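Local coordinates for protein CRISPR-associated endonuclease Cas12b (Alicyclobacillus acidoterrestris, PDB 5U31) that acts as an RNA-guided DNA endonuclease of CRISPR immunity, recognising a protospacer adjacent motif and using its RuvC domain for cleavage with a divalent metal, at residues Q46-R51 against E61-A66; L99-L103 against V179-L183. The protein carries 3 engineered substitutions. One frame throughout, in Å; residues are numbered along the deposited sequence.

Contact 1: Q46-R51 against E61-A66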
loop_
_atom_site.group_PDB
_atom_site.type_symbol
_atom_site.label_atom_id
_atom_site.label_comp_id
_atom_site.label_asym_id
_atom_site.label_seq_id
_atom_site.Cartn_x
_atom_site.Cartn_y
_atom_site.Cartn_z
ATOM N N GLN A 46 -1.849 -35.428 -4.493
ATOM C CA GLN A 46 -0.631 -36.222 -4.722
ATOM C C GLN A 46 0.391 -35.495 -5.592
ATOM O O GLN A 46 0.898 -36.018 -6.587
ATOM C CB GLN A 46 -0.965 -37.605 -5.287
ATOM C CG GLN A 46 -1.978 -37.644 -6.398
ATOM C CD GLN A 46 -2.784 -38.923 -6.383
ATOM O OE1 GLN A 46 -2.336 -39.959 -6.871
ATOM N NE2 GLN A 46 -3.981 -38.857 -5.814
ATOM N N GLU A 47 0.704 -34.271 -5.185
ATOM C CA GLU A 47 1.845 -33.526 -5.693
ATOM C C GLU A 47 2.658 -33.039 -4.503
ATOM O O GLU A 47 2.242 -33.173 -3.348
ATOM C CB GLU A 47 1.404 -32.352 -6.575
ATOM C CG GLU A 47 0.800 -32.772 -7.901
ATOM C CD GLU A 47 0.222 -31.606 -8.679
ATOM O OE1 GLU A 47 -0.908 -31.177 -8.364
ATOM O OE2 GLU A 47 0.901 -31.115 -9.605
ATOM N N ASN A 48 3.827 -32.471 -4.791
ATOM C CA ASN A 48 4.693 -31.972 -3.728
ATOM C C ASN A 48 4.027 -30.840 -2.958
ATOM O O ASN A 48 3.352 -29.985 -3.536
ATOM C CB ASN A 48 6.024 -31.482 -4.301
ATOM C CG ASN A 48 6.895 -32.609 -4.806
ATOM O OD1 ASN A 48 6.674 -33.773 -4.480
ATOM N ND2 ASN A 48 7.896 -32.268 -5.600
ATOM N N LEU A 49 4.231 -30.847 -1.643
ATOM C CA LEU A 49 3.856 -29.759 -0.751
ATOM C C LEU A 49 5.127 -29.072 -0.268
ATOM O O LEU A 49 6.078 -29.745 0.142
ATOM C CB LEU A 49 3.058 -30.277 0.451
ATOM C CG LEU A 49 1.579 -30.659 0.323
ATOM C CD1 LEU A 49 0.830 -29.642 -0.516
ATOM C CD2 LEU A 49 1.402 -32.044 -0.255
ATOM N N TYR A 50 5.149 -27.742 -0.310
ATOM C CA TYR A 50 6.303 -26.984 0.156
ATOM C C TYR A 50 5.931 -26.162 1.383
ATOM O O TYR A 50 4.802 -25.673 1.496
ATOM C CB TYR A 50 6.852 -26.074 -0.947
ATOM C CG TYR A 50 7.349 -26.835 -2.152
ATOM C CD1 TYR A 50 8.677 -27.233 -2.253
ATOM C CD2 TYR A 50 6.489 -27.164 -3.183
ATOM C CE1 TYR A 50 9.130 -27.933 -3.351
ATOM C CE2 TYR A 50 6.930 -27.868 -4.284
ATOM C CZ TYR A 50 8.251 -28.248 -4.365
ATOM O OH TYR A 50 8.687 -28.947 -5.465
ATOM N N ARG A 51 6.885 -26.014 2.302
ATOM C CA ARG A 51 6.677 -25.285 3.546
ATOM C C ARG A 51 7.732 -24.199 3.699
ATOM O O ARG A 51 8.705 -24.129 2.942
ATOM C CB ARG A 51 6.719 -26.217 4.764
ATOM C CG ARG A 51 8.078 -26.851 5.011
ATOM C CD ARG A 51 8.101 -27.632 6.316
ATOM N NE ARG A 51 8.970 -28.799 6.214
ATOM C CZ ARG A 51 10.273 -28.786 6.467
ATOM N NH1 ARG A 51 10.984 -29.898 6.336
ATOM N NH2 ARG A 51 10.866 -27.664 6.847
ATOM N N GLU A 61 11.345 -25.481 1.372
ATOM C CA GLU A 61 11.706 -26.890 1.398
ATOM C C GLU A 61 10.518 -27.735 0.952
ATOM O O GLU A 61 9.423 -27.228 0.704
ATOM C CB GLU A 61 12.170 -27.293 2.798
ATOM C CG GLU A 61 13.256 -26.400 3.359
ATOM C CD GLU A 61 13.566 -26.708 4.807
ATOM O OE1 GLU A 61 12.764 -27.418 5.447
ATOM O OE2 GLU A 61 14.611 -26.240 5.305
ATOM N N CYS A 62 10.737 -29.040 0.862
ATOM C CA CYS A 62 9.673 -29.980 0.525
ATOM C C CYS A 62 9.221 -30.662 1.811
ATOM O O CYS A 62 9.869 -31.592 2.295
ATOM C CB CYS A 62 10.142 -30.990 -0.516
ATOM S SG CYS A 62 8.799 -31.954 -1.238
ATOM N N ASP A 63 8.104 -30.186 2.365
ATOM C CA ASP A 63 7.549 -30.794 3.571
ATOM C C ASP A 63 7.107 -32.228 3.313
ATOM O O ASP A 63 7.330 -33.117 4.143
ATOM C CB ASP A 63 6.375 -29.952 4.074
ATOM C CG ASP A 63 5.682 -30.566 5.271
ATOM O OD1 ASP A 63 6.342 -30.745 6.317
ATOM O OD2 ASP A 63 4.471 -30.859 5.168
ATOM N N LYS A 64 6.482 -32.471 2.165
ATOM C CA LYS A 64 5.938 -33.783 1.834
ATOM C C LYS A 64 6.016 -33.936 0.327
ATOM O O LYS A 64 5.528 -33.073 -0.407
ATOM C CB LYS A 64 4.493 -33.918 2.337
ATOM C CG LYS A 64 3.840 -35.266 2.094
ATOM C CD LYS A 64 2.471 -35.345 2.766
ATOM C CE LYS A 64 2.596 -35.318 4.285
ATOM N NZ LYS A 64 1.273 -35.356 4.975
ATOM N N THR A 65 6.646 -35.006 -0.139
ATOM C CA THR A 65 6.844 -35.172 -1.568
ATOM C C THR A 65 5.667 -35.923 -2.186
ATOM O O THR A 65 4.775 -36.415 -1.491
ATOM C CB THR A 65 8.160 -35.895 -1.853
ATOM O OG1 THR A 65 8.498 -35.734 -3.236
ATOM C CG2 THR A 65 8.035 -37.374 -1.548
ATOM N N ALA A 66 5.665 -35.992 -3.518
ATOM C CA ALA A 66 4.571 -36.650 -4.222
ATOM C C ALA A 66 4.453 -38.110 -3.808
ATOM O O ALA A 66 3.362 -38.585 -3.471
ATOM C CB ALA A 66 4.769 -36.535 -5.733
#
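A small two-stranded antiparallel beta hairpin, interrupted by a classic beta bulge, lies between helices 17-45 and 66-83 of REC1 along the chain. Start at the bulge: Asp63 and Lys64 both face Leu49, and the extra residue shifts the pairing, so that Leu49 is matched with Lys64 and Arg51 with Glu61. Leu49 N donates to Lys64 O at 2.9 Å, nearly straight, while the return bond from Lys64 N to Leu49 O is weak at 3.4 Å. Farther along, Arg51 N reaches Glu61 O at 3.2 Å, and Glu61 N gives a weak bond to Arg51 O at 3.4 Å. The Arg51 guanidinium lies between two acids. Its NE meets Asp63 OD1 at 3.3 Å in a salt bridge; NH2 also pairs with Glu61 OE1, though modelled too tightly for that distance to be trusted. The other face of the hairpin carries Tyr50 and Cys62, with Cys62 SG 5.0 Å from the centroid of the tyrosine ring, an oblique sulfur-aromatic contact; Phe378 stacks on the same ring. Where the hairpin gives way to helix 66-83, Asn48 OD1 accepts Thr65 OG1 at 3.0 Å and makes a short but bent, weak bond with Ala66 N at 2.6 Å. Thr65 is the N-cap residue of that helix, and its backbone N is bonded to the Glu68 side chain. The chemistry is mixed: backbone bonds set the register, Arg51, Glu61 and Asp63 form a salt-bridge network, and one asparagine oxygen links the first strand's approach to the next helix.

Contact 2: L99-L103 against V179-L183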
loop_
_atom_site.group_PDB
_atom_site.type_symbol
_atom_site.label_atom_id
_atom_site.label_comp_id
_atom_site.label_asym_id
_atom_site.label_seq_id
_atom_site.Cartn_x
_atom_site.Cartn_y
_atom_site.Cartn_z
ATOM N N LEU A 99 -8.251 -42.224 -9.644
ATOM C CA LEU A 99 -9.573 -41.847 -9.155
ATOM C C LEU A 99 -9.477 -40.697 -8.162
ATOM O O LEU A 99 -10.207 -39.705 -8.267
ATOM C CB LEU A 99 -10.256 -43.048 -8.504
ATOM C CG LEU A 99 -11.733 -43.301 -8.822
ATOM C CD1 LEU A 99 -12.423 -43.982 -7.645
ATOM C CD2 LEU A 99 -12.461 -42.026 -9.219
ATOM N N ALA A 100 -8.578 -40.818 -7.181
ATOM C CA ALA A 100 -8.441 -39.773 -6.176
ATOM C C ALA A 100 -8.077 -38.447 -6.815
ATOM O O ALA A 100 -8.620 -37.401 -6.444
ATOM C CB ALA A 100 -7.390 -40.169 -5.147
ATOM N N ARG A 101 -7.164 -38.471 -7.786
ATOM C CA ARG A 101 -6.782 -37.236 -8.456
ATOM C C ARG A 101 -7.946 -36.660 -9.251
ATOM O O ARG A 101 -8.145 -35.440 -9.266
ATOM C CB ARG A 101 -5.575 -37.477 -9.353
ATOM C CG ARG A 101 -5.187 -36.280 -10.176
ATOM C CD ARG A 101 -4.516 -35.216 -9.340
ATOM N NE ARG A 101 -4.345 -33.990 -10.111
ATOM C CZ ARG A 101 -3.740 -32.899 -9.660
ATOM N NH1 ARG A 101 -3.238 -32.878 -8.434
ATOM N NH2 ARG A 101 -3.638 -31.831 -10.436
ATOM N N GLN A 102 -8.731 -37.517 -9.912
ATOM C CA GLN A 102 -9.935 -37.040 -10.585
ATOM C C GLN A 102 -10.852 -36.331 -9.605
ATOM O O GLN A 102 -11.336 -35.225 -9.871
ATOM C CB GLN A 102 -10.687 -38.198 -11.233
ATOM C CG GLN A 102 -10.065 -38.765 -12.476
ATOM C CD GLN A 102 -10.914 -39.868 -13.060
ATOM O OE1 GLN A 102 -12.086 -39.657 -13.382
ATOM N NE2 GLN A 102 -10.339 -41.057 -13.182
ATOM N N LEU A 103 -11.116 -36.975 -8.466
ATOM C CA LEU A 103 -11.923 -36.354 -7.425
ATOM C C LEU A 103 -11.347 -35.009 -7.013
ATOM O O LEU A 103 -12.085 -34.024 -6.879
ATOM C CB LEU A 103 -12.016 -37.285 -6.217
ATOM C CG LEU A 103 -12.857 -36.782 -5.049
ATOM C CD1 LEU A 103 -14.309 -36.666 -5.456
ATOM C CD2 LEU A 103 -12.710 -37.708 -3.869
ATOM N N VAL A 179 -17.266 -40.549 -11.181
ATOM C CA VAL A 179 -16.279 -40.654 -10.109
ATOM C C VAL A 179 -16.918 -41.226 -8.852
ATOM O O VAL A 179 -16.350 -42.109 -8.198
ATOM C CB VAL A 179 -15.626 -39.287 -9.836
ATOM C CG1 VAL A 179 -14.869 -39.326 -8.522
ATOM C CG2 VAL A 179 -14.693 -38.912 -10.973
ATOM N N LEU A 180 -18.110 -40.740 -8.501
ATOM C CA LEU A 180 -18.801 -41.261 -7.326
ATOM C C LEU A 180 -19.075 -42.750 -7.468
ATOM O O LEU A 180 -18.807 -43.532 -6.548
ATOM C CB LEU A 180 -20.103 -40.498 -7.099
ATOM C CG LEU A 180 -19.942 -39.067 -6.596
ATOM C CD1 LEU A 180 -21.303 -38.423 -6.422
ATOM C CD2 LEU A 180 -19.159 -39.063 -5.295
ATOM N N ARG A 181 -19.606 -43.164 -8.619
ATOM C CA ARG A 181 -19.887 -44.580 -8.819
ATOM C C ARG A 181 -18.604 -45.399 -8.829
ATOM O O ARG A 181 -18.585 -46.533 -8.339
ATOM C CB ARG A 181 -20.679 -44.787 -10.107
ATOM C CG ARG A 181 -22.150 -44.444 -9.976
ATOM C CD ARG A 181 -22.928 -44.910 -11.194
ATOM N NE ARG A 181 -23.334 -43.804 -12.056
ATOM C CZ ARG A 181 -24.550 -43.266 -12.056
ATOM N NH1 ARG A 181 -24.834 -42.264 -12.878
ATOM N NH2 ARG A 181 -25.484 -43.734 -11.236
ATOM N N ALA A 182 -17.519 -44.844 -9.373
ATOM C CA ALA A 182 -16.237 -45.538 -9.312
ATOM C C ALA A 182 -15.784 -45.707 -7.868
ATOM O O ALA A 182 -15.402 -46.807 -7.451
ATOM C CB ALA A 182 -15.185 -44.783 -10.123
ATOM N N LEU A 183 -15.819 -44.620 -7.088
ATOM C CA LEU A 183 -15.513 -44.723 -5.663
ATOM C C LEU A 183 -16.355 -45.804 -4.996
ATOM O O LEU A 183 -15.840 -46.607 -4.211
ATOM C CB LEU A 183 -15.728 -43.372 -4.974
ATOM C CG LEU A 183 -14.671 -42.291 -5.227
ATOM C CD1 LEU A 183 -15.175 -40.916 -4.835
ATOM C CD2 LEU A 183 -13.407 -42.605 -4.465
#
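Two helices of the REC1 helical domain, 93-107 and 176-185, pack here in a roughly antiparallel pair, their segment axes 10.4 Å apart at closest approach and crossing at -145°. The fit depends on aliphatic bumps that interlock. Leu99 is the main protrusion from the first helix: its side chain enters a hollow lined by Val179, Ala182 and Leu183, one turn of the partner helix, and it also touches Phe186 just beyond. CD2 of Leu99 meets Val179 CG1 at 3.7 Å, while Leu99 CD1 lies 3.8 Å from Ala182 CB and 3.6 Å from Leu183 CD2. Ala182 puts only a methyl here, so Leu99 can come close to the partner helix. Val179 answers in the other direction, fitting among Leu99, Gln102 and Leu103; Leu103 CD1 is 4.1 Å from Val179 CG1, and the aliphatic seam ends where Gln102 OE1 comes within 3.6 Å of Val179 CG2. One turn on from Leu99, Leu103 meets Leu183 more loosely, CD2 of the former 4.2 Å from CD1 of the latter. Helix 118-130 closes over this pair, with Leu129 against both leucines and Phe125 against Leu103, so the two helices and a third share one buried core. Leu99 goes deep enough to press on the partner's backbone as well, its CD1 lying 3.5 Å from Leu183 N.

Overall arrangement
Both contacts belong to the REC1 domain and lie on the same side of the chain's centre, their own centres about 23 Å apart. They come in series: the hairpin of contact 1 closes before helix 93-107 opens contact 2, completed by helix 176-185 some 75 residues later. Helix 93-107 is the element they meet on. While Leu99 and Leu103 serve contact 2, Arg101 NH1 on the same helix forms a 2.9 Å salt bridge to OE1 of Glu47, two residues before strand 49-52, and Gln46 NE2, hydrogen-bonded to Leu44 O, packs 3.7 Å from Ala100 CB. Hairpin and helical core thus join within one domain, each about 7 Å, by nearest atoms, from bound nucleic acid.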